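Long-range contact in N-acetylneuraminate lyase (Peptoclostridium difficile NAP08, PDB 4WOQ), which is a lyase of the dihydrodipicolinate synthetase family, built as a TIM barrel in an assembly of four chains: residues A[39-44]-A[79-84]. Residues are numbered along the deposited sequence; the frame is centred on the assembly and turned at random.
Sequences QIIRHN and DEVKEE
Arg42 reaches from helix 34-46 to two carboxylates of 79-84 and illustrates how one guanidinium can satisfy several acceptors along its edge. Its chain is bent at chi2 and chi3, which swings the terminal nitrogens across the gap even though the side chain does not set out toward 79-84. Arg42 NH2 donates to Glu84 OE1 at 2.7 Å, arriving on the syn lone pair of that oxygen. The two planar groups are only 8° apart, so this salt bridge is nearly coplanar. Arg42 NH1 meets Glu80 OE2, also at 2.7 Å, but here the planes are inclined by 65°. With an N-H to acceptor angle of 129°, this is a weak hydrogen bond within a salt bridge. NE forms a salt bridge with Asp46, four residues on in the same helix. Glu80 is shared in turn: while OE2 faces Arg42, OE1 is taken by Arg38, which also bridges to Asp79, so charges of both signs interleave along the two helices and the loop after the second, and probably offset one another.

Beneath this polar layer the packing is apolar. Ile41 CG2 lies 3.5 Å from Val81 CG2, the two side chains crossing at about a right angle, and 3.9 Å from the aliphatic CG of Glu80. Both Ile41 and Val81 also rest on Leu53 of strand 52-55. Where helix 67-81 ends, Lys82 adopts positive phi and turns its NZ back to Asp79 O at 2.8 Å, giving that carbonyl a side-chain donor. Two neighbouring outer helices, with Arg42 bridging to Glu80 on the second and to Glu84 in the loop that follows it, and with aliphatic packing against strand 52-55, belong to the outer helical layer of a (beta/alpha)8 (TIM) barrel.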
loop_
_atom_site.group_PDB
_atom_site.type_symbol
_atom_site.label_atom_id
_atom_site.label_comp_id
_atom_site.label_asym_id
_atom_site.label_seq_id
_atom_site.Cartn_x
_atom_site.Cartn_y
_atom_site.Cartn_z
ATOM N N GLN A 39 -8.304 1.612 39.675
ATOM C CA GLN A 39 -6.917 1.803 40.086
ATOM C C GLN A 39 -6.152 2.474 38.943
ATOM O O GLN A 39 -5.390 3.428 39.156
ATOM C CB GLN A 39 -6.260 0.463 40.420
ATOM C CG GLN A 39 -6.797 -0.227 41.662
ATOM C CD GLN A 39 -6.001 -1.475 41.999
ATOM O OE1 GLN A 39 -4.792 -1.413 42.215
ATOM N NE2 GLN A 39 -6.675 -2.615 42.040
ATOM N N ILE A 40 -6.356 1.961 37.729
ATOM C CA ILE A 40 -5.716 2.523 36.546
ATOM C C ILE A 40 -6.044 4.013 36.504
ATOM O O ILE A 40 -5.163 4.848 36.330
ATOM C CB ILE A 40 -6.233 1.852 35.252
ATOM C CG1 ILE A 40 -5.786 0.390 35.217
ATOM C CG2 ILE A 40 -5.709 2.596 34.021
ATOM C CD1 ILE A 40 -6.366 -0.400 34.075
ATOM N N ILE A 41 -7.316 4.338 36.686
ATOM C CA ILE A 41 -7.758 5.727 36.678
ATOM C C ILE A 41 -7.025 6.540 37.749
ATOM O O ILE A 41 -6.520 7.631 37.474
ATOM C CB ILE A 41 -9.275 5.815 36.943
ATOM C CG1 ILE A 41 -10.031 5.016 35.880
ATOM C CG2 ILE A 41 -9.729 7.264 36.947
ATOM C CD1 ILE A 41 -11.515 4.869 36.162
ATOM N N ARG A 42 -6.977 6.001 38.968
ATOM C CA ARG A 42 -6.316 6.661 40.094
ATOM C C ARG A 42 -4.836 6.899 39.836
ATOM O O ARG A 42 -4.299 7.957 40.163
ATOM C CB ARG A 42 -6.479 5.821 41.362
ATOM C CG ARG A 42 -7.801 6.024 42.066
ATOM C CD ARG A 42 -7.640 6.940 43.266
ATOM N NE ARG A 42 -7.385 8.338 42.920
ATOM C CZ ARG A 42 -8.281 9.150 42.373
ATOM N NH1 ARG A 42 -9.496 8.704 42.092
ATOM N NH2 ARG A 42 -7.980 10.421 42.141
ATOM N N HIS A 43 -4.182 5.898 39.261
ATOM C CA HIS A 43 -2.768 5.987 38.940
ATOM C C HIS A 43 -2.523 7.161 37.996
ATOM O O HIS A 43 -1.616 7.964 38.224
ATOM C CB HIS A 43 -2.306 4.690 38.281
ATOM C CG HIS A 43 -0.837 4.641 38.008
ATOM N ND1 HIS A 43 0.099 4.494 39.008
ATOM C CD2 HIS A 43 -0.142 4.725 36.848
ATOM C CE1 HIS A 43 1.308 4.487 38.477
ATOM N NE2 HIS A 43 1.190 4.626 37.168
ATOM N N ASN A 44 -3.338 7.258 36.943
ATOM C CA ASN A 44 -3.214 8.333 35.959
ATOM C C ASN A 44 -3.372 9.719 36.565
ATOM O O ASN A 44 -2.701 10.665 36.154
ATOM C CB ASN A 44 -4.253 8.174 34.845
ATOM C CG ASN A 44 -3.843 7.162 33.808
ATOM O OD1 ASN A 44 -2.832 7.326 33.131
ATOM N ND2 ASN A 44 -4.626 6.105 33.672
ATOM N N ASP A 79 -17.496 8.325 37.404
ATOM C CA ASP A 79 -17.725 8.211 38.840
ATOM C C ASP A 79 -16.432 8.360 39.649
ATOM O O ASP A 79 -16.389 9.100 40.628
ATOM C CB ASP A 79 -18.391 6.862 39.154
ATOM C CG ASP A 79 -18.636 6.656 40.644
ATOM O OD1 ASP A 79 -19.325 7.497 41.262
ATOM O OD2 ASP A 79 -18.141 5.650 41.192
ATOM N N GLU A 80 -15.381 7.662 39.230
ATOM C CA GLU A 80 -14.100 7.712 39.927
ATOM C C GLU A 80 -13.406 9.059 39.782
ATOM O O GLU A 80 -12.879 9.596 40.753
ATOM C CB GLU A 80 -13.173 6.617 39.410
ATOM C CG GLU A 80 -11.846 6.546 40.137
ATOM C CD GLU A 80 -12.008 6.165 41.600
ATOM O OE1 GLU A 80 -12.601 5.100 41.872
ATOM O OE2 GLU A 80 -11.542 6.925 42.475
ATOM N N VAL A 81 -13.400 9.593 38.565
ATOM C CA VAL A 81 -12.769 10.880 38.286
ATOM C C VAL A 81 -13.547 12.055 38.870
ATOM O O VAL A 81 -12.961 12.975 39.435
ATOM C CB VAL A 81 -12.622 11.109 36.765
ATOM C CG1 VAL A 81 -12.199 12.544 36.488
ATOM C CG2 VAL A 81 -11.612 10.127 36.191
ATOM N N LYS A 82 -14.866 12.019 38.719
ATOM C CA LYS A 82 -15.728 13.082 39.216
ATOM C C LYS A 82 -15.481 14.387 38.474
ATOM O O LYS A 82 -15.954 14.562 37.348
ATOM C CB LYS A 82 -15.525 13.267 40.720
ATOM C CG LYS A 82 -16.340 12.288 41.549
ATOM C CD LYS A 82 -15.758 12.075 42.937
ATOM C CE LYS A 82 -16.727 11.281 43.804
ATOM N NZ LYS A 82 -17.229 10.057 43.116
ATOM N N GLU A 83 -14.748 15.302 39.096
ATOM C CA GLU A 83 -14.457 16.581 38.460
ATOM C C GLU A 83 -12.975 16.919 38.538
ATOM O O GLU A 83 -12.563 18.014 38.155
ATOM C CB GLU A 83 -15.266 17.701 39.113
ATOM C CG GLU A 83 -16.764 17.468 39.127
ATOM C CD GLU A 83 -17.357 17.347 37.740
ATOM O OE1 GLU A 83 -17.206 18.296 36.938
ATOM O OE2 GLU A 83 -17.980 16.302 37.453
ATOM N N GLU A 84 -12.177 15.976 39.034
ATOM C CA GLU A 84 -10.739 16.186 39.151
ATOM C C GLU A 84 -10.105 16.565 37.818
ATOM O O GLU A 84 -9.702 17.708 37.621
ATOM C CB GLU A 84 -10.052 14.938 39.703
ATOM C CG GLU A 84 -9.739 15.022 41.181
ATOM C CD GLU A 84 -8.830 13.905 41.643
ATOM O OE1 GLU A 84 -9.267 12.730 41.619
ATOM O OE2 GLU A 84 -7.674 14.205 42.024
#